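Local coordinates for 5-nitroimidazole antibiotic resistance protein (Bacteroides thetaiotaomicron, PDB 2FG9) that binds FAD between two subunits and is probably a flavin-dependent oxidoreductase conferring resistance to 5-nitroimidazole antibiotics, at residues M57-H69 and R130-K142. Numbering follows the deposited sequence.
Sequences MNFGYENDTLYLH and RHALDIIMRHYTK. With FAD (flavin-adenine dinucleotide), chain C.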
loop_
_atom_site.group_PDB
_atom_site.type_symbol
_atom_site.label_atom_id
_atom_site.label_comp_id
_atom_site.label_asym_id
_atom_site.label_seq_id
_atom_site.Cartn_x
_atom_site.Cartn_y
_atom_site.Cartn_z
HETATM N N MSE A 57 8.340 -8.130 22.687
HETATM C CA MSE A 57 7.891 -7.074 23.555
HETATM C C MSE A 57 7.937 -5.734 22.895
HETATM O O MSE A 57 8.714 -5.511 21.989
HETATM C CB MSE A 57 8.740 -7.083 24.837
HETATM C CG MSE A 57 8.242 -8.188 25.768
HETATM SE SE MSE A 57 9.156 -8.275 27.233
HETATM C CE MSE A 57 8.272 -6.862 28.334
ATOM N N ASN A 58 7.087 -4.823 23.344
ATOM C CA ASN A 58 7.184 -3.445 22.892
ATOM C C ASN A 58 8.280 -2.740 23.671
ATOM O O ASN A 58 8.757 -3.250 24.650
ATOM C CB ASN A 58 5.842 -2.770 23.049
ATOM C CG ASN A 58 4.797 -3.404 22.171
ATOM O OD1 ASN A 58 3.729 -3.724 22.629
ATOM N ND2 ASN A 58 5.138 -3.668 20.925
ATOM N N PHE A 59 8.713 -1.593 23.204
ATOM C CA PHE A 59 9.860 -0.973 23.765
ATOM C C PHE A 59 9.954 0.493 23.358
ATOM O O PHE A 59 9.282 0.973 22.405
ATOM C CB PHE A 59 11.113 -1.691 23.275
ATOM C CG PHE A 59 11.416 -1.432 21.832
ATOM C CD1 PHE A 59 10.834 -2.196 20.858
ATOM C CD2 PHE A 59 12.220 -0.372 21.449
ATOM C CE1 PHE A 59 11.067 -1.939 19.533
ATOM C CE2 PHE A 59 12.464 -0.096 20.114
ATOM C CZ PHE A 59 11.875 -0.868 19.162
ATOM N N GLY A 60 10.818 1.183 24.083
ATOM C CA GLY A 60 11.286 2.467 23.743
ATOM C C GLY A 60 12.786 2.464 23.837
ATOM O O GLY A 60 13.405 1.626 24.510
ATOM N N TYR A 61 13.384 3.399 23.123
ATOM C CA TYR A 61 14.824 3.539 23.109
ATOM C C TYR A 61 15.164 5.007 23.159
ATOM O O TYR A 61 14.712 5.779 22.302
ATOM C CB TYR A 61 15.433 2.915 21.852
ATOM C CG TYR A 61 16.933 3.085 21.757
ATOM C CD1 TYR A 61 17.797 2.280 22.484
ATOM C CD2 TYR A 61 17.476 4.076 20.966
ATOM C CE1 TYR A 61 19.167 2.471 22.415
ATOM C CE2 TYR A 61 18.841 4.271 20.886
ATOM C CZ TYR A 61 19.683 3.473 21.612
ATOM O OH TYR A 61 21.042 3.641 21.492
ATOM N N GLU A 62 15.940 5.400 24.174
ATOM C CA GLU A 62 16.658 6.657 24.099
ATOM C C GLU A 62 17.959 6.634 24.884
ATOM O O GLU A 62 18.072 5.976 25.921
ATOM C CB GLU A 62 15.753 7.817 24.503
ATOM C CG GLU A 62 15.603 8.065 25.978
ATOM C CD GLU A 62 14.906 9.394 26.268
ATOM O OE1 GLU A 62 14.032 9.828 25.467
ATOM O OE2 GLU A 62 15.236 9.985 27.311
ATOM N N ASN A 63 18.959 7.326 24.340
ATOM C CA ASN A 63 20.238 7.536 25.034
ATOM C C ASN A 63 20.802 6.230 25.559
ATOM O O ASN A 63 20.960 6.065 26.758
ATOM C CB ASN A 63 20.070 8.562 26.173
ATOM C CG ASN A 63 19.731 9.965 25.645
ATOM O OD1 ASN A 63 20.229 10.377 24.587
ATOM N ND2 ASN A 63 18.886 10.709 26.380
ATOM N N ASP A 64 21.036 5.301 24.633
ATOM C CA ASP A 64 21.688 3.986 24.870
ATOM C C ASP A 64 21.001 3.130 25.912
ATOM O O ASP A 64 21.625 2.279 26.581
ATOM C CB ASP A 64 23.131 4.199 25.242
ATOM C CG ASP A 64 23.813 5.137 24.298
ATOM O OD1 ASP A 64 24.077 4.730 23.145
ATOM O OD2 ASP A 64 24.041 6.292 24.685
ATOM N N THR A 65 19.692 3.326 26.005
ATOM C CA THR A 65 18.887 2.662 27.002
ATOM C C THR A 65 17.562 2.198 26.417
ATOM O O THR A 65 16.876 2.959 25.695
ATOM C CB THR A 65 18.648 3.594 28.152
ATOM O OG1 THR A 65 19.873 4.262 28.452
ATOM C CG2 THR A 65 18.183 2.839 29.370
ATOM N N LEU A 66 17.230 0.939 26.701
ATOM C CA LEU A 66 15.959 0.362 26.300
ATOM C C LEU A 66 15.043 0.290 27.503
ATOM O O LEU A 66 15.506 0.028 28.621
ATOM C CB LEU A 66 16.154 -1.057 25.739
ATOM C CG LEU A 66 16.758 -1.101 24.343
ATOM C CD1 LEU A 66 17.220 -2.510 24.030
ATOM C CD2 LEU A 66 15.757 -0.669 23.352
ATOM N N TYR A 67 13.751 0.515 27.258
ATOM C CA TYR A 67 12.717 0.476 28.281
ATOM C C TYR A 67 11.609 -0.450 27.811
ATOM O O TYR A 67 11.161 -0.371 26.664
ATOM C CB TYR A 67 12.136 1.876 28.524
ATOM C CG TYR A 67 13.164 2.875 28.974
ATOM C CD1 TYR A 67 13.526 2.986 30.310
ATOM C CD2 TYR A 67 13.815 3.658 28.049
ATOM C CE1 TYR A 67 14.514 3.913 30.722
ATOM C CE2 TYR A 67 14.760 4.572 28.430
ATOM C CZ TYR A 67 15.120 4.690 29.764
ATOM O OH TYR A 67 16.064 5.633 30.064
ATOM N N LEU A 68 11.167 -1.304 28.710
ATOM C CA LEU A 68 10.079 -2.189 28.481
ATOM C C LEU A 68 9.177 -2.160 29.695
ATOM O O LEU A 68 9.476 -1.501 30.694
ATOM C CB LEU A 68 10.583 -3.595 28.224
ATOM C CG LEU A 68 11.664 -3.701 27.141
ATOM C CD1 LEU A 68 12.994 -3.746 27.750
ATOM C CD2 LEU A 68 11.487 -4.932 26.258
ATOM N N HIS A 69 8.051 -2.849 29.589
ATOM C CA HIS A 69 7.146 -2.950 30.705
ATOM C C HIS A 69 6.370 -4.222 30.582
ATOM O O HIS A 69 6.248 -4.759 29.482
ATOM C CB HIS A 69 6.209 -1.733 30.825
ATOM C CG HIS A 69 5.392 -1.466 29.605
ATOM N ND1 HIS A 69 5.340 -2.331 28.532
ATOM C CD2 HIS A 69 4.565 -0.441 29.298
ATOM C CE1 HIS A 69 4.535 -1.837 27.608
ATOM N NE2 HIS A 69 4.053 -0.689 28.048
ATOM N N ARG A 130 6.951 6.454 35.333
ATOM C CA ARG A 130 6.158 7.250 34.386
ATOM C C ARG A 130 6.983 7.809 33.244
ATOM O O ARG A 130 6.535 7.838 32.078
ATOM C CB ARG A 130 5.513 8.452 35.067
ATOM C CG ARG A 130 4.467 8.110 36.081
ATOM C CD ARG A 130 3.587 9.312 36.340
ATOM N NE ARG A 130 2.308 8.921 36.886
ATOM C CZ ARG A 130 2.131 8.613 38.150
ATOM N NH1 ARG A 130 3.144 8.664 39.003
ATOM N NH2 ARG A 130 0.933 8.271 38.575
ATOM N N HIS A 131 8.165 8.307 33.583
ATOM C CA HIS A 131 9.094 8.841 32.598
ATOM C C HIS A 131 9.420 7.781 31.557
ATOM O O HIS A 131 9.282 8.015 30.348
ATOM C CB HIS A 131 10.381 9.317 33.287
ATOM C CG HIS A 131 11.420 9.798 32.324
ATOM N ND1 HIS A 131 11.207 10.871 31.481
ATOM C CD2 HIS A 131 12.654 9.319 32.028
ATOM C CE1 HIS A 131 12.276 11.046 30.722
ATOM N NE2 HIS A 131 13.173 10.127 31.041
ATOM N N ALA A 132 9.820 6.607 32.048
ATOM C CA ALA A 132 10.136 5.479 31.205
ATOM C C ALA A 132 8.944 5.004 30.394
ATOM O O ALA A 132 9.089 4.665 29.210
ATOM C CB ALA A 132 10.658 4.355 32.042
ATOM N N LEU A 133 7.775 4.951 31.026
ATOM C CA LEU A 133 6.571 4.558 30.309
ATOM C C LEU A 133 6.306 5.513 29.161
ATOM O O LEU A 133 5.861 5.099 28.119
ATOM C CB LEU A 133 5.357 4.485 31.221
ATOM C CG LEU A 133 5.285 3.284 32.138
ATOM C CD1 LEU A 133 4.441 3.550 33.349
ATOM C CD2 LEU A 133 4.766 2.114 31.405
ATOM N N ASP A 134 6.652 6.773 29.343
ATOM C CA ASP A 134 6.496 7.779 28.282
ATOM C C ASP A 134 7.415 7.513 27.099
ATOM O O ASP A 134 7.014 7.704 25.956
ATOM C CB ASP A 134 6.769 9.181 28.808
ATOM C CG ASP A 134 5.577 9.783 29.516
ATOM O OD1 ASP A 134 4.481 9.161 29.521
ATOM O OD2 ASP A 134 5.729 10.900 30.064
ATOM N N ILE A 135 8.645 7.103 27.386
ATOM C CA ILE A 135 9.596 6.760 26.332
ATOM C C ILE A 135 9.050 5.584 25.531
ATOM O O ILE A 135 9.145 5.546 24.300
ATOM C CB ILE A 135 10.999 6.475 26.909
ATOM C CG1 ILE A 135 11.531 7.739 27.563
ATOM C CG2 ILE A 135 11.975 6.029 25.811
ATOM C CD1 ILE A 135 12.608 7.494 28.543
ATOM N N ILE A 136 8.439 4.635 26.217
ATOM C CA ILE A 136 7.904 3.470 25.517
ATOM C C ILE A 136 6.732 3.893 24.614
ATOM O O ILE A 136 6.671 3.488 23.461
ATOM C CB ILE A 136 7.421 2.356 26.466
ATOM C CG1 ILE A 136 8.552 1.864 27.375
ATOM C CG2 ILE A 136 6.825 1.199 25.661
ATOM C CD1 ILE A 136 8.101 0.914 28.452
HETATM N N MSE A 137 5.780 4.659 25.159
HETATM C CA MSE A 137 4.582 5.056 24.416
HETATM C C MSE A 137 4.936 5.940 23.229
HETATM O O MSE A 137 4.339 5.799 22.165
HETATM C CB MSE A 137 3.565 5.792 25.311
HETATM C CG MSE A 137 2.854 4.947 26.381
HETATM SE SE MSE A 137 2.449 3.099 25.798
HETATM C CE MSE A 137 1.467 3.420 24.014
ATOM N N ARG A 138 5.924 6.823 23.402
ATOM C CA ARG A 138 6.326 7.718 22.340
ATOM C C ARG A 138 6.901 6.942 21.185
ATOM O O ARG A 138 6.925 7.415 20.080
ATOM C CB ARG A 138 7.279 8.819 22.822
ATOM C CG ARG A 138 8.681 8.749 22.218
ATOM N N HIS A 139 7.332 5.714 21.411
ATOM C CA HIS A 139 7.776 4.913 20.298
ATOM C C HIS A 139 6.613 4.569 19.351
ATOM O O HIS A 139 6.848 4.281 18.213
ATOM C CB HIS A 139 8.463 3.677 20.825
ATOM C CG HIS A 139 9.053 2.827 19.773
ATOM N ND1 HIS A 139 9.991 3.297 18.895
ATOM C CD2 HIS A 139 8.825 1.543 19.430
ATOM C CE1 HIS A 139 10.309 2.340 18.039
ATOM N NE2 HIS A 139 9.614 1.267 18.340
ATOM N N TYR A 140 5.370 4.616 19.821
ATOM C CA TYR A 140 4.205 4.078 19.057
ATOM C C TYR A 140 3.151 5.107 18.712
ATOM O O TYR A 140 2.367 4.901 17.779
ATOM C CB TYR A 140 3.534 2.949 19.867
ATOM C CG TYR A 140 4.453 1.786 20.095
ATOM C CD1 TYR A 140 4.594 0.815 19.116
ATOM C CD2 TYR A 140 5.219 1.693 21.219
ATOM C CE1 TYR A 140 5.448 -0.219 19.253
ATOM C CE2 TYR A 140 6.094 0.641 21.380
ATOM C CZ TYR A 140 6.197 -0.322 20.389
ATOM O OH TYR A 140 7.066 -1.363 20.512
ATOM N N THR A 141 3.092 6.194 19.472
ATOM C CA THR A 141 2.111 7.227 19.214
ATOM C C THR A 141 2.561 8.546 19.781
ATOM O O THR A 141 3.375 8.591 20.668
ATOM C CB THR A 141 0.699 6.899 19.823
ATOM O OG1 THR A 141 -0.186 8.006 19.618
ATOM C CG2 THR A 141 0.769 6.658 21.286
ATOM N N LYS A 142 1.963 9.620 19.279
ATOM C CA LYS A 142 2.250 10.963 19.739
ATOM C C LYS A 142 1.218 11.351 20.791
ATOM O O LYS A 142 1.250 12.446 21.328
ATOM C CB LYS A 142 2.197 11.923 18.555
ATOM C CG LYS A 142 3.167 11.594 17.406
HETATM P PA FAD C . 4.498 -16.656 30.906
HETATM O O1A FAD C . 5.339 -16.677 32.171
HETATM O O2A FAD C . 2.993 -16.535 31.064
HETATM O O5B FAD C . 4.828 -18.008 30.094
HETATM C C5B FAD C . 3.834 -18.969 29.839
HETATM C C4B FAD C . 4.243 -19.813 28.632
HETATM O O4B FAD C . 3.447 -19.447 27.500
HETATM C C3B FAD C . 5.706 -19.694 28.182
HETATM O O3B FAD C . 6.649 -20.462 28.914
HETATM C C2B FAD C . 5.563 -20.108 26.729
HETATM O O2B FAD C . 5.409 -21.511 26.544
HETATM C C1B FAD C . 4.267 -19.390 26.345
HETATM N N9A FAD C . 4.565 -18.008 25.859
HETATM C C8A FAD C . 4.973 -16.925 26.589
HETATM N N7A FAD C . 5.166 -15.889 25.754
HETATM C C5A FAD C . 4.861 -16.260 24.482
HETATM C C6A FAD C . 4.876 -15.558 23.238
HETATM N N6A FAD C . 4.656 -14.230 23.228
HETATM N N1A FAD C . 4.531 -16.257 22.098
HETATM C C2A FAD C . 4.164 -17.605 22.181
HETATM N N3A FAD C . 4.147 -18.299 23.381
HETATM C C4A FAD C . 4.489 -17.624 24.535
HETATM N N1 FAD C . 4.363 -8.451 27.034
HETATM C C2 FAD C . 4.744 -7.574 28.039
HETATM O O2 FAD C . 4.703 -7.910 29.230
HETATM N N3 FAD C . 5.139 -6.300 27.697
HETATM C C4 FAD C . 5.174 -5.906 26.353
HETATM O O4 FAD C . 5.821 -4.917 26.094
HETATM C C4X FAD C . 4.801 -6.783 25.350
HETATM N N5 FAD C . 4.811 -6.458 23.999
HETATM C C5X FAD C . 4.418 -7.416 23.026
HETATM C C6 FAD C . 4.451 -7.113 21.696
HETATM C C7 FAD C . 4.102 -8.048 20.740
HETATM C C7M FAD C . 4.874 -7.836 19.478
HETATM C C8 FAD C . 3.690 -9.306 21.123
HETATM C C8M FAD C . 3.470 -10.440 20.200
HETATM C C9 FAD C . 3.636 -9.627 22.446
HETATM C C9A FAD C . 4.022 -8.691 23.392
HETATM N N10 FAD C . 4.049 -8.993 24.739
HETATM C C10 FAD C . 4.414 -8.076 25.707
HETATM C "C1'" FAD C . 3.833 -10.377 25.187
HETATM C "C2'" FAD C . 5.111 -10.878 25.813
HETATM O "O2'" FAD C . 5.674 -11.754 24.841
HETATM C "C3'" FAD C . 4.560 -11.430 27.144
HETATM O "O3'" FAD C . 5.082 -10.856 28.339
HETATM C "C4'" FAD C . 4.683 -12.913 27.150
HETATM O "O4'" FAD C . 3.945 -13.456 26.048
HETATM C "C5'" FAD C . 4.284 -13.305 28.580
HETATM O "O5'" FAD C . 5.558 -13.253 29.200
HETATM P P FAD C . 6.036 -14.286 30.335
HETATM O O1P FAD C . 5.666 -13.622 31.670
HETATM O O2P FAD C . 7.489 -14.663 30.198
HETATM O O3P FAD C . 5.050 -15.489 29.949
#
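Gly60 and Ile136 bring the two backbones together, their CA atoms 3.9 Å apart. Gly60 has no side chain, and the helix turn carrying Ile135 and Ile136 settles into the hollow. Gly60 CA also lies against Ile135 O. The isoleucines flank this low point. Ile136 sends CG1 against Tyr67 CB and sets CD1 over one face of the His69 imidazole, a CH-pi contact 4.0 Å from the ring centroid. Leu133 CD2 meets the same ring at its edge, 3.3 Å from CD2 of His69. Ile135 fills the other dip, between Glu62 and Tyr67. Its CD1 makes an off-centre CH-pi contact with the Tyr67 ring, nearest CE2, and also touches Glu62 CD. Ala132 CB fits against the CD1 side of the Tyr67 ring, while Ile135 meets CD2 and CE2. Segment 57-69 is a beta hairpin of the split-barrel flavin-binding fold of the pyridoxamine 5'-phosphate oxidase family, closed by a type I' turn from Glu62 to Thr65. Helix 130-138 lies across its strands at nearly a right angle, 95° to strand 65-69. Further along the segment, His139 holds CG anti to its own N (chi1 -176°), and this carries its imidazole up to Phe59. The two rings meet obliquely, with planes 40° apart, and His139 NE2 also hydrogen-bonds to Ala38 O. Tyr140 reaches the start of the hairpin. Tyr140 OH accepts a bond from Phe59 N (3.2 Å) and a weak one from Asn58 ND2, and it also bonds to Asp39 O. Backbone atoms near both ends of segment 57-69 bond to the flavin ring. Asn58 N donates to FAD O4 and N5, and His69 O accepts from FAD N3 (2.6 Å). Phe170 of the second subunit packs on Asn58, and Met20 of that subunit on His69.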